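Local coordinates for protein ATP12 ATPase (Paracoccus denitrificans, PDB 2R31) that probably acts as a chaperone in the assembly of F1-ATPase, at residues 134-139 against 144-149. Residues are numbered along the deposited sequence; the frame is centred on the assembly and turned at random.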
ATOM      1  N   PRO A 134     -11.818  18.259   2.871  1.00 10.00           N
ATOM      2  CA  PRO A 134     -13.111  17.945   2.218  1.00 10.98           C
ATOM      3  C   PRO A 134     -12.964  17.889   0.722  1.00 10.40           C
ATOM      4  O   PRO A 134     -12.756  18.911  -0.000  1.00 11.84           O
ATOM      5  CB  PRO A 134     -14.038  19.122   2.671  1.00 12.52           C
ATOM      6  CG  PRO A 134     -13.092  20.257   2.898  1.00 12.82           C
ATOM      7  CD  PRO A 134     -11.882  19.591   3.505  1.00 10.60           C
ATOM      8  N   LEU A 135     -13.152  16.695   0.149  1.00 10.71           N
ATOM      9  CA  LEU A 135     -13.135  16.569  -1.301  1.00 10.97           C
ATOM     10  C   LEU A 135     -14.515  16.860  -1.873  1.00 11.66           C
ATOM     11  O   LEU A 135     -15.527  16.541  -1.295  1.00 16.83           O
ATOM     12  CB  LEU A 135     -12.791  15.151  -1.745  1.00 13.00           C
ATOM     13  CG  LEU A 135     -11.364  14.707  -1.521  1.00 15.11           C
ATOM     14  CD1 LEU A 135     -11.164  13.306  -2.057  1.00 21.36           C
ATOM     15  CD2 LEU A 135     -10.371  15.678  -2.211  1.00 14.61           C
ATOM     16  N   ARG A 136     -14.471  17.425  -3.071  1.00 10.76           N
ATOM     17  CA  ARG A 136     -15.659  17.590  -3.886  1.00 12.29           C
ATOM     18  C   ARG A 136     -15.885  16.315  -4.677  1.00 11.58           C
ATOM     19  O   ARG A 136     -14.910  15.660  -5.101  1.00 14.87           O
ATOM     20  CB  ARG A 136     -15.468  18.794  -4.793  1.00 13.13           C
ATOM     21  CG  ARG A 136     -15.269  20.148  -4.057  1.00 15.15           C
ATOM     22  CD  ARG A 136     -14.872  21.238  -5.028  1.00 15.45           C
ATOM     23  NE  ARG A 136     -14.671  22.510  -4.307  1.00 17.66           N
ATOM     24  CZ  ARG A 136     -13.958  23.509  -4.825  1.00 16.93           C
ATOM     25  NH1 ARG A 136     -13.396  23.357  -6.034  1.00 19.52           N
ATOM     26  NH2 ARG A 136     -13.816  24.639  -4.146  1.00 20.82           N
ATOM     27  N   ILE A 137     -17.160  15.984  -4.853  1.00 11.61           N
ATOM     28  CA  ILE A 137     -17.557  14.830  -5.682  1.00 11.13           C
ATOM     29  C   ILE A 137     -18.261  15.310  -6.944  1.00 10.20           C
ATOM     30  O   ILE A 137     -18.704  16.439  -7.048  1.00 12.95           O
ATOM     31  CB  ILE A 137     -18.370  13.779  -4.903  1.00 13.65           C
ATOM     32  CG1 ILE A 137     -19.817  14.276  -4.751  1.00 16.09           C
ATOM     33  CG2 ILE A 137     -17.663  13.407  -3.595  1.00 17.26           C
ATOM     34  CD1 ILE A 137     -20.793  13.280  -4.153  1.00 21.17           C
ATOM     35  N   THR A 138     -18.320  14.437  -7.918  1.00 10.23           N
ATOM     36  CA  THR A 138     -19.067  14.686  -9.130  1.00 10.56           C
ATOM     37  C   THR A 138     -19.590  13.389  -9.648  1.00 11.60           C
ATOM     38  O   THR A 138     -19.231  12.315  -9.143  1.00 12.11           O
ATOM     39  CB  THR A 138     -18.174  15.424 -10.178  1.00 11.34           C
ATOM     40  OG1 THR A 138     -19.070  15.897 -11.196  1.00 12.55           O
ATOM     41  CG2 THR A 138     -17.044  14.560 -10.726  1.00 12.45           C
ATOM     42  N   HIS A 139     -20.383  13.446 -10.714  0.69 11.69           N
ATOM     43  CA  HIS A 139     -21.161  12.410 -11.332  0.69 12.42           C
ATOM     44  C   HIS A 139     -20.862  12.381 -12.841  0.69 11.33           C
ATOM     45  O   HIS A 139     -20.915  13.363 -13.585  0.69 11.85           O
ATOM     46  CB  HIS A 139     -22.660  12.525 -11.020  0.69 13.02           C
ATOM     47  CG  HIS A 139     -22.963  12.666  -9.571  0.69 12.61           C
ATOM     48  ND1 HIS A 139     -22.893  13.865  -8.906  0.69 12.76           N
ATOM     49  CD2 HIS A 139     -23.311  11.770  -8.623  0.69 13.26           C
ATOM     50  CE1 HIS A 139     -23.189  13.708  -7.631  0.69 14.03           C
ATOM     51  NE2 HIS A 139     -23.464  12.451  -7.394  0.69 14.33           N
ATOM     52  N   VAL A 144     -15.239  18.507 -11.955  1.00 10.66           N
ATOM     53  CA  VAL A 144     -15.179  19.403 -10.803  0.60 10.69           C
ATOM     54  C   VAL A 144     -13.735  19.437 -10.317  1.00 11.64           C
ATOM     55  O   VAL A 144     -13.121  18.396 -10.092  1.00 19.38           O
ATOM     56  CB  VAL A 144     -16.161  19.045  -9.681  0.60 12.64           C
ATOM     57  CG1 VAL A 144     -16.035  20.129  -8.580  0.60 17.59           C
ATOM     58  CG2 VAL A 144     -17.612  18.900 -10.079  0.60 10.93           C
ATOM     59  N   PRO A 145     -13.158  20.603 -10.153  1.00 10.30           N
ATOM     60  CA  PRO A 145     -11.786  20.695  -9.610  1.00 10.70           C
ATOM     61  C   PRO A 145     -11.844  20.637  -8.091  1.00  9.66           C
ATOM     62  O   PRO A 145     -12.851  21.033  -7.489  1.00 12.50           O
ATOM     63  CB  PRO A 145     -11.319  22.049 -10.109  1.00 14.12           C
ATOM     64  CG  PRO A 145     -12.564  22.874 -10.057  1.00 14.54           C
ATOM     65  CD  PRO A 145     -13.708  21.910 -10.443  1.00 11.79           C
ATOM     66  N   GLN A 146     -10.766  20.217  -7.461  1.00  9.07           N
ATOM     67  CA  GLN A 146     -10.657  20.290  -6.010  1.00  8.64           C
ATOM     68  C   GLN A 146     -10.185  21.676  -5.568  1.00  8.67           C
ATOM     69  O   GLN A 146      -9.491  22.390  -6.298  1.00 10.61           O
ATOM     70  CB  GLN A 146      -9.715  19.204  -5.513  1.00  9.42           C
ATOM     71  CG  GLN A 146     -10.190  17.801  -5.863  1.00 10.54           C
ATOM     72  CD  GLN A 146     -11.579  17.469  -5.353  1.00 10.42           C
ATOM     73  OE1 GLN A 146     -11.991  17.898  -4.249  1.00 12.60           O
ATOM     74  NE2 GLN A 146     -12.345  16.692  -6.101  1.00 10.63           N
ATOM     75  N   ASP A 147     -10.537  22.036  -4.359  1.00  9.05           N
ATOM     76  CA  ASP A 147     -10.054  23.265  -3.734  1.00  8.99           C
ATOM     77  C   ASP A 147      -8.534  23.187  -3.643  1.00  8.30           C
ATOM     78  O   ASP A 147      -8.012  22.211  -3.091  1.00  8.55           O
ATOM     79  CB  ASP A 147     -10.668  23.397  -2.345  1.00  9.86           C
ATOM     80  CG  ASP A 147     -10.289  24.628  -1.566  1.00 11.42           C
ATOM     81  OD1 ASP A 147      -9.360  25.359  -1.900  1.00 12.47           O
ATOM     82  OD2 ASP A 147     -10.967  24.837  -0.549  1.00 17.03           O
ATOM     83  N   PRO A 148      -7.767  24.184  -4.130  1.00  8.77           N
ATOM     84  CA  PRO A 148      -6.309  24.155  -3.984  1.00  9.20           C
ATOM     85  C   PRO A 148      -5.822  23.965  -2.579  1.00  8.26           C
ATOM     86  O   PRO A 148      -4.762  23.380  -2.340  1.00  9.09           O
ATOM     87  CB  PRO A 148      -5.937  25.560  -4.518  1.00 12.03           C
ATOM     88  CG  PRO A 148      -7.019  26.018  -5.412  1.00 14.92           C
ATOM     89  CD  PRO A 148      -8.264  25.388  -4.877  1.00 10.83           C
ATOM     90  N   VAL A 149      -6.554  24.488  -1.580  1.00  8.04           N
ATOM     91  CA  VAL A 149      -6.165  24.314  -0.200  1.00  8.09           C
ATOM     92  C   VAL A 149      -6.311  22.858   0.257  1.00  7.87           C
ATOM     93  O   VAL A 149      -5.491  22.355   1.007  1.00  8.27           O
ATOM     94  CB  VAL A 149      -6.975  25.253   0.694  1.00  9.80           C
ATOM     95  CG1 VAL A 149      -6.820  24.952   2.171  1.00 13.02           C
ATOM     96  CG2 VAL A 149      -6.528  26.706   0.414  1.00 10.76           C
TER
HETATM   97  O   HOH W   1     -11.670  20.045  -2.607  1.00 13.74           O
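The side-chain amide of Gln146 grips both backbone polar groups of Arg136. Its OE1 accepts from Arg136 N at 2.8 Å, the N-H arriving in the carbonyl plane on a lone pair, while NE2 gives a nearly straight bond (170°) to Arg136 O, 2.9 Å away. The side chain sets off away from 134-139, and the bend at chi2 (-57°) folds the amide back against that strand-like backbone. Arg136 repays the contact from its own side chain: extended from CG to NE, it runs past Gln146 in the opposite direction and puts NH1 2.8 Å from Pro145 O. That oxygen sits at the guanidinium edge, although the donor stands above the carbonyl plane. Asp147 N lies over one guanidinium face, and the Asp147 carboxylate is near enough only for a general charge attraction. After strand 138-139, paired in parallel with 104-105, the chain reverses, and 144-147 run back antiparallel alongside 134-138 into helix 148-159. With an alanine at Gln146, Arg136 N would probably lose its acceptor, Arg136 O one of its two donors, and the bridging water one of its partners. That water donates to Gln146 OE1 and Pro134 O and accepts from Asp147 N. Leu135 CD2 packs 3.4 Å from Gln146 OE1, its side chain also meeting helices 110-130 and 148-159. Toward the turn, Val144 CG2, in one of its two conformers, rests against Thr138 CB, and Thr138 OG1 bonds to Ile142 O. Farther out, Ser103 OG is a second partner of Arg136 O, and Asp147 N-caps helix 148-159, OD1 accepting from Val149 N at 3.0 Å.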